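Cellobiose 2-epimerase (Ruminococcus albus, PDB 3VW5) catalyses the reversible epimerization of cellobiose to 4-O-beta-D-glucopyranosyl-D-mannose, acting on unmodified sugar with an (alpha/alpha)6 barrel. Local coordinates at residues 247-252 with 267-271; 205-209 with 254-260; 237-242 with 288-294; 150-154 with 176-181; 139-143 with 189-193. The protein carries 2 engineered substitutions. All coordinates share one frame; numbering follows the deposited sequence.

Interaction 1 (247-252 with 267-271)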
# COMPACT_ATOMS: atom_id res chain seq x y z
N ALA A 247 3.95 4.73 -7.12
CA ALA A 247 4.11 6.14 -6.81
C ALA A 247 3.51 7.03 -7.89
O ALA A 247 2.94 8.07 -7.57
CB ALA A 247 5.58 6.47 -6.58
N THR A 248 3.61 6.63 -9.15
CA THR A 248 3.10 7.47 -10.24
C THR A 248 1.62 7.81 -10.09
O THR A 248 1.25 8.98 -10.15
CB THR A 248 3.33 6.88 -11.63
OG1 THR A 248 2.60 5.65 -11.78
CG2 THR A 248 4.83 6.68 -11.88
N TRP A 249 0.78 6.79 -9.91
CA TRP A 249 -0.65 7.08 -9.78
C TRP A 249 -1.04 7.65 -8.41
O TRP A 249 -1.96 8.44 -8.30
CB TRP A 249 -1.52 5.87 -10.16
CG TRP A 249 -1.63 4.76 -9.15
CD1 TRP A 249 -0.87 3.63 -9.10
CD2 TRP A 249 -2.58 4.64 -8.08
NE1 TRP A 249 -1.27 2.82 -8.07
CE2 TRP A 249 -2.32 3.42 -7.43
CE3 TRP A 249 -3.63 5.44 -7.62
CZ2 TRP A 249 -3.07 2.98 -6.32
CZ3 TRP A 249 -4.36 5.01 -6.52
CH2 TRP A 249 -4.08 3.79 -5.88
N LEU A 250 -0.30 7.25 -7.37
CA LEU A 250 -0.52 7.76 -6.03
C LEU A 250 -0.24 9.26 -5.95
O LEU A 250 -0.95 10.00 -5.27
CB LEU A 250 0.38 7.02 -5.05
CG LEU A 250 -0.30 6.07 -4.08
CD1 LEU A 250 -1.63 5.61 -4.63
CD2 LEU A 250 0.61 4.92 -3.73
N MET A 251 0.79 9.70 -6.65
CA MET A 251 1.14 11.11 -6.62
C MET A 251 0.16 11.98 -7.43
O MET A 251 -0.16 13.10 -7.02
CB MET A 251 2.58 11.31 -7.08
CG MET A 251 3.57 10.98 -5.99
SD MET A 251 5.30 11.35 -6.39
CE MET A 251 5.60 10.35 -7.83
N ASP A 252 -0.31 11.45 -8.56
CA ASP A 252 -1.35 12.12 -9.35
C ASP A 252 -2.60 12.22 -8.52
O ASP A 252 -3.25 13.26 -8.49
CB ASP A 252 -1.67 11.34 -10.64
CG ASP A 252 -0.60 11.51 -11.71
OD1 ASP A 252 0.20 12.46 -11.61
OD2 ASP A 252 -0.57 10.68 -12.65
N PHE A 267 3.43 17.26 -11.72
CA PHE A 267 3.52 15.86 -11.36
C PHE A 267 3.09 14.90 -12.46
O PHE A 267 3.70 13.84 -12.64
CB PHE A 267 2.80 15.61 -10.03
CG PHE A 267 3.68 15.86 -8.84
CD1 PHE A 267 4.39 14.82 -8.24
CD2 PHE A 267 3.86 17.15 -8.35
CE1 PHE A 267 5.21 15.06 -7.17
CE2 PHE A 267 4.68 17.40 -7.28
CZ PHE A 267 5.36 16.36 -6.68
N ALA A 268 2.08 15.28 -13.23
CA ALA A 268 1.63 14.45 -14.34
C ALA A 268 2.73 14.23 -15.38
O ALA A 268 2.80 13.17 -16.02
CB ALA A 268 0.39 15.03 -15.00
N GLU A 269 3.61 15.22 -15.54
CA GLU A 269 4.70 15.06 -16.50
C GLU A 269 5.81 14.20 -15.93
O GLU A 269 6.37 13.37 -16.64
CB GLU A 269 5.23 16.41 -16.99
CG GLU A 269 4.18 17.18 -17.77
CD GLU A 269 4.76 18.19 -18.75
OE1 GLU A 269 6.02 18.26 -18.85
OE2 GLU A 269 3.96 18.91 -19.41
N MET A 270 6.13 14.39 -14.65
CA MET A 270 7.13 13.56 -13.99
C MET A 270 6.66 12.11 -13.93
O MET A 270 7.38 11.19 -14.32
CB MET A 270 7.41 14.08 -12.58
CG MET A 270 8.60 13.41 -11.91
SD MET A 270 8.80 13.89 -10.17
CE MET A 270 7.35 13.14 -9.43
N ASP A 271 5.43 11.91 -13.47
CA ASP A 271 4.86 10.57 -13.34
C ASP A 271 4.82 9.79 -14.66
O ASP A 271 5.14 8.59 -14.70
CB ASP A 271 3.48 10.66 -12.70
CG ASP A 271 3.55 11.14 -11.27
OD1 ASP A 271 4.59 10.89 -10.63
OD2 ASP A 271 2.57 11.75 -10.78
O HOH W 1 0.82 11.08 -14.72
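The carboxylate oxygen Asp252 OD2 accepts from two donors, Asn315 ND2 and a water 2.5 Å from Asp252 OD2. The same water, 3.2 Å from Ala268 O, also donates to that carbonyl and so ties the two helices together. These are helices 241-258 and 261-281, a helical hairpin of the (alpha/alpha)6 barrel whose segments run almost exactly antiparallel (175°), with axes 9.4 Å apart. The second oxygen of the same group, Asp252 OD1, lies 2.6 Å from Asp271 OD2, the two side chains arriving from opposite directions with their carboxylate planes 65° apart. Of the residues in the two segments, Asp271 is the most covered. Its first bond heads toward helix 241-258, and its CB packs against Thr248, whose CG2 reaches to 3.4 Å from Asp271 O; the hydroxyl of Thr248 turns back instead to Ile245 O of its own helix. Beside this polar patch, Met251 fills the apolar half of the interface. Its chain runs extended through chi2 and then bends at the sulfur (chi3 -59°), which separates the tasks of its last two atoms. The sulfur makes a Met-aromatic contact at the edge of the Phe267 ring, with Met251 SD 3.8 Å from Phe267 CE1. The methyl goes on past the sulfur to Met270, Met251 CE ending 3.7 Å from Met270 CE.

Interaction 2 (205-209 with 254-260)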
# COMPACT_ATOMS: atom_id res chain seq x y z
N LEU A 205 1.39 17.28 3.31
CA LEU A 205 1.26 16.58 2.03
C LEU A 205 2.13 17.23 0.96
O LEU A 205 2.82 16.52 0.21
CB LEU A 205 -0.19 16.59 1.54
CG LEU A 205 -0.80 15.35 0.85
CD1 LEU A 205 -1.83 15.77 -0.16
CD2 LEU A 205 0.21 14.40 0.18
N LYS A 206 2.08 18.56 0.84
CA LYS A 206 2.82 19.22 -0.22
C LYS A 206 4.32 19.11 0.04
O LYS A 206 5.13 18.97 -0.88
CB LYS A 206 2.38 20.68 -0.39
CG LYS A 206 1.05 20.85 -1.14
CD LYS A 206 0.46 22.25 -0.92
CE LYS A 206 -0.87 22.43 -1.66
NZ LYS A 206 -1.07 23.83 -2.23
N PHE A 207 4.69 19.13 1.32
CA PHE A 207 6.08 18.93 1.67
C PHE A 207 6.56 17.52 1.26
O PHE A 207 7.67 17.34 0.74
CB PHE A 207 6.29 19.19 3.15
CG PHE A 207 7.57 18.62 3.69
CD1 PHE A 207 7.58 17.39 4.33
CD2 PHE A 207 8.77 19.31 3.55
CE1 PHE A 207 8.76 16.86 4.83
CE2 PHE A 207 9.95 18.78 4.05
CZ PHE A 207 9.94 17.55 4.69
N GLN A 208 5.71 16.51 1.47
CA GLN A 208 6.05 15.16 1.06
C GLN A 208 6.18 15.03 -0.45
O GLN A 208 7.12 14.40 -0.95
CB GLN A 208 5.04 14.16 1.62
CG GLN A 208 5.10 14.03 3.13
CD GLN A 208 3.73 13.78 3.75
OE1 GLN A 208 2.75 13.48 3.06
NE2 GLN A 208 3.67 13.93 5.07
N LEU A 209 5.22 15.60 -1.19
CA LEU A 209 5.31 15.65 -2.63
C LEU A 209 6.64 16.26 -3.08
O LEU A 209 7.33 15.70 -3.91
CB LEU A 209 4.13 16.43 -3.21
CG LEU A 209 2.87 15.67 -3.66
CD1 LEU A 209 2.98 14.18 -3.41
CD2 LEU A 209 1.64 16.21 -2.98
N ALA A 254 -2.81 12.36 -5.28
CA ALA A 254 -2.57 13.44 -4.31
C ALA A 254 -2.80 14.84 -4.92
O ALA A 254 -3.46 15.69 -4.32
CB ALA A 254 -1.16 13.33 -3.70
N CYS A 255 -2.26 15.06 -6.12
CA CYS A 255 -2.38 16.34 -6.78
C CYS A 255 -3.81 16.66 -7.20
O CYS A 255 -4.21 17.83 -7.23
CB CYS A 255 -1.46 16.40 -8.00
SG CYS A 255 0.28 16.44 -7.56
N ASP A 256 -4.57 15.62 -7.55
CA ASP A 256 -5.97 15.80 -7.94
C ASP A 256 -6.83 16.15 -6.74
O ASP A 256 -7.74 16.97 -6.84
CB ASP A 256 -6.52 14.54 -8.62
CG ASP A 256 -5.97 14.34 -10.02
OD1 ASP A 256 -5.43 15.33 -10.57
OD2 ASP A 256 -6.06 13.22 -10.58
N VAL A 257 -6.54 15.51 -5.61
CA VAL A 257 -7.28 15.75 -4.38
C VAL A 257 -6.97 17.14 -3.81
O VAL A 257 -7.84 17.77 -3.21
CB VAL A 257 -7.01 14.63 -3.34
CG1 VAL A 257 -7.63 14.98 -2.00
CG2 VAL A 257 -7.56 13.30 -3.84
N LEU A 258 -5.75 17.63 -4.02
CA LEU A 258 -5.40 18.99 -3.62
C LEU A 258 -6.05 19.99 -4.57
O LEU A 258 -6.52 21.05 -4.16
CB LEU A 258 -3.89 19.18 -3.58
CG LEU A 258 -3.26 18.49 -2.36
CD1 LEU A 258 -1.75 18.62 -2.34
CD2 LEU A 258 -3.87 19.08 -1.11
N GLY A 259 -6.08 19.63 -5.85
CA GLY A 259 -6.70 20.46 -6.85
C GLY A 259 -5.88 21.66 -7.26
O GLY A 259 -6.42 22.61 -7.81
N ASP A 260 -4.58 21.63 -6.99
CA ASP A 260 -3.66 22.65 -7.50
C ASP A 260 -3.20 22.25 -8.90
O ASP A 260 -2.51 21.23 -9.07
CB ASP A 260 -2.47 22.84 -6.56
CG ASP A 260 -1.49 23.92 -7.04
OD1 ASP A 260 -0.71 24.42 -6.18
OD2 ASP A 260 -1.47 24.26 -8.25
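With CG anti to its carbonyl carbon (chi1 -74°) and CD1 extended beyond it (chi2 178°), Leu258 drives one methyl from the last turn of helix 241-258 into the side of helix 199-216. There Leu258 CD1 lies 3.6 Å from Leu205 CD1, the two leucines running alongside one another, each heading for the other's helix. Lys206 adds the aliphatic part of its chain, its CG 3.8 Å from Leu258 CD1, and Leu209 approaches from the next turn, its CD2 4.2 Å from the same methyl. An alanine at Leu258 would probably open a gap between the two helices, leaving Leu205 CD1 and Lys206 CG without the methyl they share. One turn back, Ala254 CB meets Leu209 CD2 at 4.1 Å. The segments cross at -147° with axes 11.4 Å apart, a distance bridged by side chains rather than backbones. Beyond Leu258 the helix ends at Gly259, with positive phi, and Asp260 caps helix 261-281 by accepting from Asp262 N. Its other oxygen, Asp260 OD1, is 4.0 Å from Lys206 NZ, too far for a salt bridge. Cohesion here is therefore mostly hydrophobic, with the lysine and aspartate probably adding a weak attraction at the rim.

Interaction 3 (237-242 with 288-294)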
# COMPACT_ATOMS: atom_id res chain seq x y z
N ASP A 237 21.91 0.49 -3.85
CA ASP A 237 21.58 0.86 -5.21
C ASP A 237 20.42 0.01 -5.70
O ASP A 237 20.60 -0.94 -6.47
CB ASP A 237 22.80 0.66 -6.10
CG ASP A 237 22.52 1.02 -7.56
OD1 ASP A 237 23.34 0.60 -8.41
OD2 ASP A 237 21.50 1.71 -7.85
N ILE A 238 19.22 0.34 -5.24
CA ILE A 238 18.05 -0.47 -5.54
C ILE A 238 17.05 0.30 -6.39
O ILE A 238 16.74 1.45 -6.11
CB ILE A 238 17.41 -1.01 -4.25
CG1 ILE A 238 18.35 -2.00 -3.58
CG2 ILE A 238 16.08 -1.69 -4.55
CD1 ILE A 238 18.00 -2.26 -2.16
N HIS A 239 16.58 -0.34 -7.45
CA HIS A 239 15.45 0.19 -8.18
C HIS A 239 14.26 -0.75 -8.01
O HIS A 239 14.24 -1.87 -8.54
CB HIS A 239 15.80 0.41 -9.65
CG HIS A 239 14.80 1.25 -10.37
ND1 HIS A 239 15.02 1.77 -11.63
CD2 HIS A 239 13.55 1.66 -10.02
CE1 HIS A 239 13.97 2.47 -12.01
NE2 HIS A 239 13.06 2.40 -11.05
N SER A 240 13.28 -0.32 -7.22
CA SER A 240 12.09 -1.12 -7.00
C SER A 240 11.01 -0.70 -8.00
O SER A 240 10.31 0.29 -7.80
CB SER A 240 11.60 -1.01 -5.56
OG SER A 240 10.29 -1.52 -5.39
N TYR A 241 10.92 -1.45 -9.09
CA TYR A 241 9.94 -1.19 -10.13
C TYR A 241 8.50 -1.04 -9.60
O TYR A 241 7.72 -0.21 -10.10
CB TYR A 241 9.98 -2.32 -11.16
CG TYR A 241 11.35 -2.60 -11.74
CD1 TYR A 241 12.20 -1.56 -12.11
CD2 TYR A 241 11.78 -3.91 -11.93
CE1 TYR A 241 13.45 -1.82 -12.65
CE2 TYR A 241 13.03 -4.18 -12.47
CZ TYR A 241 13.85 -3.13 -12.84
OH TYR A 241 15.08 -3.41 -13.39
N GLY A 242 8.15 -1.87 -8.62
CA GLY A 242 6.83 -1.85 -8.03
C GLY A 242 6.49 -0.52 -7.39
O GLY A 242 5.45 0.08 -7.69
N LEU A 288 5.50 -7.60 -14.92
CA LEU A 288 6.45 -6.66 -14.36
C LEU A 288 7.51 -7.39 -13.53
O LEU A 288 7.18 -8.19 -12.65
CB LEU A 288 5.71 -5.67 -13.46
CG LEU A 288 5.70 -4.18 -13.80
CD1 LEU A 288 6.55 -3.40 -12.79
CD2 LEU A 288 6.12 -3.87 -15.23
N ASN A 289 8.78 -7.12 -13.82
CA ASN A 289 9.83 -7.57 -12.92
C ASN A 289 9.77 -6.85 -11.57
O ASN A 289 9.14 -5.81 -11.43
CB ASN A 289 11.21 -7.37 -13.56
CG ASN A 289 11.41 -8.26 -14.77
OD1 ASN A 289 10.83 -9.34 -14.87
ND2 ASN A 289 12.22 -7.79 -15.71
N ASN A 290 10.46 -7.43 -10.59
CA ASN A 290 10.47 -6.91 -9.23
C ASN A 290 11.41 -5.71 -9.03
O ASN A 290 10.97 -4.59 -8.74
CB ASN A 290 10.84 -8.04 -8.26
CG ASN A 290 10.60 -7.67 -6.82
OD1 ASN A 290 9.68 -6.91 -6.50
ND2 ASN A 290 11.44 -8.22 -5.93
N GLU A 291 12.71 -5.93 -9.20
CA GLU A 291 13.68 -4.89 -8.88
C GLU A 291 15.04 -5.11 -9.52
O GLU A 291 15.40 -6.22 -9.91
CB GLU A 291 13.86 -4.81 -7.36
CG GLU A 291 14.26 -6.16 -6.76
CD GLU A 291 14.72 -6.07 -5.31
OE1 GLU A 291 15.69 -6.79 -4.95
OE2 GLU A 291 14.11 -5.29 -4.54
N ARG A 292 15.81 -4.03 -9.63
CA ARG A 292 17.23 -4.17 -9.81
C ARG A 292 17.94 -3.85 -8.50
O ARG A 292 17.71 -2.79 -7.92
CB ARG A 292 17.74 -3.25 -10.92
CG ARG A 292 19.27 -3.16 -10.97
CD ARG A 292 19.73 -2.15 -11.98
NE ARG A 292 19.54 -0.79 -11.48
CZ ARG A 292 20.34 -0.23 -10.59
NH1 ARG A 292 21.37 -0.92 -10.12
NH2 ARG A 292 20.13 1.01 -10.19
N ASP A 293 18.77 -4.76 -8.02
CA ASP A 293 19.68 -4.49 -6.90
C ASP A 293 21.11 -4.52 -7.45
O ASP A 293 21.66 -5.60 -7.75
CB ASP A 293 19.47 -5.51 -5.78
CG ASP A 293 20.38 -5.28 -4.57
OD1 ASP A 293 21.33 -4.46 -4.63
OD2 ASP A 293 20.13 -5.94 -3.53
N LYS A 294 21.70 -3.33 -7.59
CA LYS A 294 22.99 -3.16 -8.27
C LYS A 294 23.06 -3.83 -9.65
O LYS A 294 22.42 -3.38 -10.60
CB LYS A 294 24.15 -3.63 -7.38
CG LYS A 294 24.40 -2.70 -6.23
CD LYS A 294 25.33 -3.31 -5.19
CE LYS A 294 25.64 -2.29 -4.11
NZ LYS A 294 26.00 -2.93 -2.82
O HOH W 2 22.11 -2.49 -2.98
O HOH W 3 9.23 -3.73 -7.00
O HOH W 4 13.85 -5.05 -15.68
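The Tyr241 ring presents an edge to the opposite strand, with Asn289 O near its plane and 3.3 Å from Tyr241 CD2, while His239 O lies over one face, toward the rim. Tyr241 CD1 in turn sits over the centre of the His239 ring, 4.0 Å above its plane. The guanidinium of Arg292 is used at its edges: NH1 and NH2 grip Asp237 end-on, Arg292 NH2 to Asp237 OD2 at 2.8 Å and Arg292 NH1 to Asp237 OD1 at 3.0 Å, yet the two planes stand 59° apart, so OD1 is met from above its carboxylate. Arg292 NH1 also donates in its own plane to Lys294 O at 2.7 Å. A leucine in place of Arg292 would probably leave the Asp237 carboxylate without its mate and the turn at Lys294 less firmly held. His239 and Arg292 form an antiparallel hydrogen-bonded pair, with His239 N 2.7 Å from Arg292 O. Where the strand becomes helix, a water joins Ser240 OG, which also bonds to His243 ND1, to Gly242 N and Asn290 O. Asn290 and Glu291 form a classic beta bulge opposite Asp298. Strand 238-240 leads from the side of strand 287-293 into helix 241-258, while Tyr241 packs on Ile278 of helix 261-281.

Interaction 4 (150-154 with 176-181)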
# COMPACT_ATOMS: atom_id res chain seq x y z
N TYR A 150 15.26 17.58 8.72
CA TYR A 150 15.55 17.18 7.35
C TYR A 150 14.61 16.05 6.93
O TYR A 150 14.97 15.21 6.12
CB TYR A 150 17.02 16.77 7.20
CG TYR A 150 17.59 16.84 5.79
CD1 TYR A 150 16.79 17.21 4.70
CD2 TYR A 150 18.93 16.55 5.54
CE1 TYR A 150 17.31 17.27 3.42
CE2 TYR A 150 19.46 16.61 4.26
CZ TYR A 150 18.64 16.97 3.20
OH TYR A 150 19.16 17.03 1.92
N GLY A 151 13.41 16.05 7.50
CA GLY A 151 12.37 15.11 7.11
C GLY A 151 11.97 14.11 8.18
O GLY A 151 12.45 14.14 9.30
N TYR A 152 11.07 13.20 7.81
CA TYR A 152 10.58 12.19 8.74
C TYR A 152 11.61 11.11 9.02
O TYR A 152 12.30 10.65 8.11
CB TYR A 152 9.30 11.55 8.17
CG TYR A 152 8.16 12.53 7.99
CD1 TYR A 152 7.29 12.80 9.05
CD2 TYR A 152 7.97 13.20 6.79
CE1 TYR A 152 6.25 13.72 8.90
CE2 TYR A 152 6.92 14.12 6.64
CZ TYR A 152 6.08 14.36 7.70
OH TYR A 152 5.04 15.25 7.57
N ARG A 153 11.70 10.70 10.29
CA ARG A 153 12.44 9.50 10.67
C ARG A 153 11.47 8.34 10.83
O ARG A 153 10.29 8.55 11.10
CB ARG A 153 13.22 9.74 11.95
CG ARG A 153 14.40 10.63 11.74
CD ARG A 153 15.23 10.73 12.98
NE ARG A 153 16.38 11.61 12.77
CZ ARG A 153 17.30 11.85 13.70
NH1 ARG A 153 17.21 11.27 14.89
NH2 ARG A 153 18.31 12.66 13.42
N GLU A 154 11.95 7.11 10.70
CA GLU A 154 11.05 5.98 10.45
C GLU A 154 10.80 4.94 11.56
O GLU A 154 9.70 4.41 11.66
CB GLU A 154 11.46 5.29 9.15
CG GLU A 154 11.60 6.30 8.03
CD GLU A 154 11.56 5.68 6.66
OE1 GLU A 154 11.59 6.45 5.67
OE2 GLU A 154 11.48 4.43 6.57
N ASP A 176 18.23 4.91 7.38
CA ASP A 176 17.42 5.69 8.29
C ASP A 176 16.14 6.17 7.62
O ASP A 176 15.06 6.09 8.20
CB ASP A 176 18.21 6.89 8.80
CG ASP A 176 19.39 6.48 9.67
OD1 ASP A 176 20.50 6.22 9.11
OD2 ASP A 176 19.21 6.42 10.92
N LYS A 177 16.26 6.68 6.40
CA LYS A 177 15.10 7.19 5.70
C LYS A 177 14.81 6.38 4.44
O LYS A 177 15.73 5.87 3.81
CB LYS A 177 15.33 8.67 5.38
CG LYS A 177 15.45 9.54 6.62
CD LYS A 177 15.84 10.97 6.28
CE LYS A 177 15.80 11.87 7.53
NZ LYS A 177 16.97 12.80 7.63
N THR A 178 13.54 6.24 4.08
CA THR A 178 13.15 5.42 2.92
C THR A 178 12.12 6.13 2.05
O THR A 178 11.33 6.92 2.57
CB THR A 178 12.54 4.08 3.35
OG1 THR A 178 11.17 4.27 3.72
CG2 THR A 178 13.30 3.49 4.52
N MET A 179 12.11 5.85 0.75
CA MET A 179 11.08 6.44 -0.11
C MET A 179 9.73 5.84 0.26
O MET A 179 8.70 6.50 0.18
CB MET A 179 11.36 6.26 -1.61
CG MET A 179 11.19 4.84 -2.14
SD MET A 179 9.59 4.55 -2.94
CE MET A 179 9.31 6.20 -3.54
N ASN A 180 9.77 4.58 0.70
CA ASN A 180 8.59 3.84 1.09
C ASN A 180 7.73 4.61 2.07
O ASN A 180 6.52 4.74 1.88
CB ASN A 180 9.02 2.54 1.75
CG ASN A 180 8.19 1.37 1.32
OD1 ASN A 180 7.02 1.26 1.67
ND2 ASN A 180 8.80 0.46 0.57
N ALA A 181 8.35 5.12 3.12
CA ALA A 181 7.63 5.86 4.14
C ALA A 181 7.04 7.16 3.58
O ALA A 181 5.90 7.51 3.88
CB ALA A 181 8.53 6.16 5.32
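The carboxylate of Glu154 meets Thr178 through both of its oxygens. Glu154 OE1 accepts from Thr178 N at 2.5 Å, the N-H coming from well above the carboxylate plane (52° out of it), whereas Glu154 OE2 receives Thr178 OG1 at 2.9 Å on its syn lone pair. One acid thus holds the backbone and the side chain of the same residue. The hydroxyl is used twice: while donating to the glutamate, Thr178 OG1 accepts from Ala181 N at 3.0 Å along a nearly straight path (164°), the N-cap bond of helix 179-196. A chi1 of 80° places the oxygen between the backbone N and the carbonyl carbon of Thr178, where it can serve both partners. Glu154 reaches it with a chain that stays extended beyond CG, passing Asp176 O, which lies 3.5 Å from Glu154 CG. Negative charge beside the first turn of a helix is likely to be steadied by the N-terminal end of its dipole. Farther out, Asn165 ND2 donates both to Glu154 OE2 and to Asp176 O, bracing the acid and the chain next to it. Lys177 lays its methylenes beside Tyr152 O, with Lys177 CG 3.7 Å from that oxygen, and ends in a weak bond from Lys177 NZ to Tyr150 O at 3.5 Å. Lys177 bonds through its backbone to Phe228 of strand 223-228, while Glu154 bonds to Thr109 at the start of helix 109-126; strands 151-156 and 177-178 belong to different sheets. The motif is an N-cap threonine, placed where strand 177-178 passes into helix 179-196 of the (alpha/alpha)6 barrel.

Interaction 5 (139-143 with 189-193)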
# COMPACT_ATOMS: atom_id res chain seq x y z
N PHE A 139 -2.22 11.53 12.92
CA PHE A 139 -1.56 12.60 12.18
C PHE A 139 -0.73 13.50 13.13
O PHE A 139 0.42 13.79 12.85
CB PHE A 139 -2.60 13.42 11.42
CG PHE A 139 -2.10 14.74 10.91
CD1 PHE A 139 -1.37 14.81 9.73
CD2 PHE A 139 -2.40 15.92 11.58
CE1 PHE A 139 -0.92 16.03 9.24
CE2 PHE A 139 -1.95 17.15 11.09
CZ PHE A 139 -1.22 17.20 9.92
N GLU A 140 -1.32 13.92 14.25
CA GLU A 140 -0.61 14.75 15.22
C GLU A 140 0.60 14.03 15.81
O GLU A 140 1.68 14.61 15.95
CB GLU A 140 -1.55 15.22 16.32
CG GLU A 140 -2.43 16.37 15.88
CD GLU A 140 -3.20 17.00 17.02
OE1 GLU A 140 -3.72 16.25 17.90
OE2 GLU A 140 -3.29 18.25 17.04
N ASP A 141 0.41 12.75 16.13
CA ASP A 141 1.49 11.94 16.68
C ASP A 141 2.66 11.82 15.72
O ASP A 141 3.81 11.82 16.15
CB ASP A 141 0.99 10.54 17.06
CG ASP A 141 0.06 10.56 18.25
OD1 ASP A 141 -0.06 11.64 18.88
OD2 ASP A 141 -0.55 9.50 18.57
N ILE A 142 2.38 11.72 14.42
CA ILE A 142 3.46 11.57 13.45
C ILE A 142 4.26 12.86 13.38
O ILE A 142 5.50 12.85 13.39
CB ILE A 142 2.93 11.20 12.03
CG1 ILE A 142 2.59 9.71 11.95
CG2 ILE A 142 3.97 11.50 10.95
CD1 ILE A 142 1.88 9.34 10.66
N GLU A 143 3.54 13.98 13.33
CA GLU A 143 4.19 15.28 13.20
C GLU A 143 4.94 15.68 14.48
O GLU A 143 5.99 16.31 14.41
CB GLU A 143 3.18 16.34 12.79
CG GLU A 143 2.45 16.03 11.48
CD GLU A 143 3.35 16.04 10.26
OE1 GLU A 143 4.02 17.07 9.99
OE2 GLU A 143 3.38 15.02 9.54
N TYR A 189 -2.16 10.95 3.89
CA TYR A 189 -2.54 12.36 4.00
C TYR A 189 -3.47 12.77 2.88
O TYR A 189 -4.39 13.57 3.09
CB TYR A 189 -1.31 13.28 4.03
CG TYR A 189 -0.55 13.22 5.33
CD1 TYR A 189 0.37 14.20 5.66
CD2 TYR A 189 -0.77 12.18 6.23
CE1 TYR A 189 1.08 14.15 6.85
CE2 TYR A 189 -0.07 12.12 7.44
CZ TYR A 189 0.86 13.11 7.74
OH TYR A 189 1.56 13.05 8.93
N THR A 190 -3.25 12.22 1.69
CA THR A 190 -4.19 12.39 0.60
C THR A 190 -5.59 12.01 1.05
O THR A 190 -6.55 12.72 0.77
CB THR A 190 -3.81 11.55 -0.64
OG1 THR A 190 -2.53 11.96 -1.11
CG2 THR A 190 -4.83 11.75 -1.75
N GLU A 191 -5.71 10.90 1.77
CA GLU A 191 -7.02 10.38 2.14
C GLU A 191 -7.64 11.20 3.27
O GLU A 191 -8.84 11.40 3.29
CB GLU A 191 -6.94 8.88 2.51
CG GLU A 191 -8.28 8.16 2.71
CD GLU A 191 -9.06 7.97 1.41
OE1 GLU A 191 -10.17 7.35 1.45
OE2 GLU A 191 -8.58 8.42 0.34
N LEU A 192 -6.81 11.66 4.20
CA LEU A 192 -7.26 12.51 5.30
C LEU A 192 -7.76 13.83 4.75
O LEU A 192 -8.68 14.41 5.28
CB LEU A 192 -6.12 12.79 6.28
CG LEU A 192 -6.43 12.72 7.78
CD1 LEU A 192 -5.47 13.60 8.57
CD2 LEU A 192 -7.88 13.08 8.07
N TYR A 193 -7.13 14.31 3.69
CA TYR A 193 -7.53 15.59 3.12
C TYR A 193 -8.82 15.42 2.33
O TYR A 193 -9.73 16.23 2.42
CB TYR A 193 -6.42 16.19 2.25
CG TYR A 193 -6.75 17.54 1.69
CD1 TYR A 193 -6.52 18.70 2.42
CD2 TYR A 193 -7.31 17.65 0.43
CE1 TYR A 193 -6.83 19.94 1.91
CE2 TYR A 193 -7.63 18.89 -0.10
CZ TYR A 193 -7.38 20.03 0.65
OH TYR A 193 -7.71 21.27 0.12
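Phe139 turns its edge to the face of Tyr189 in a T-shaped stack. The ring centroids are 5.1 Å apart and the planes stand at 65°, so the pair is tilted from a perfect T. The touching edge is the CD1-CE1 side: Phe139 CD1 sits over the phenol end of the tyrosine, 3.4 Å from Tyr189 CZ. With CG anti to the backbone N (chi1 165°), Phe139 reaches across from helix 129-145, and its CB is backed by Leu192, whose CD1 is 4.0 Å from Phe139 CB. Tyr189 comes at the opposite helix lengthwise and ends on Glu143. There Tyr189 OH donates to Glu143 OE2 at 2.8 Å, meeting the anti side of that oxygen somewhat out of the carboxylate plane. A fold at chi2 (-67°) turns the glutamate's carboxylate to the hydroxyl. Nearer its backbone, Glu143 CG lies over a face of the Phe139 ring. Ile142 closes on the phenol oxygen from its own helix, with Ile142 CG2 3.5 Å from Tyr189 OH. The carboxylate is shared widely: Glu143 OE2 is also bonded to Tyr152 OH, and Glu143 OE1 makes a salt bridge with Arg204 NE, which probably keeps the acid ionised and fixes its rotation. The axes of the two segments are 13.3 Å apart, so long side chains do the bridging. Between helices 129-145 and 179-196, the cluster is flanked by helix 199-216 through Val201 and Gln208, and by helix 109-126, where Ile112 and Ile116 touch Ile142.

Interactions 1, 2 and 5 form a chain of touching contacts among the barrel helices. Interactions 1 and 2 share helix 241-258, have centres about 10 Å apart, and meet where Phe267 CZ packs 3.5 Å from Leu209 O. Interaction 2 joins interaction 5, about 13 Å away between centres, where Ala254 CB lies 3.2 Å from Thr190 OG1. Interaction 4 is nested inside the loop closed by interaction 5 and bonded to it: Tyr152 OH is 2.6 Å from Glu143 OE2, and Gln208 NE2 of interaction 2 lies 3.1 Å from Tyr152 OH. Interaction 3 touches none of the others; its centre is about 18 Å from that of interaction 1, with nearest atoms about 5 Å apart, and helix 241-258 links it to interactions 1 and 2.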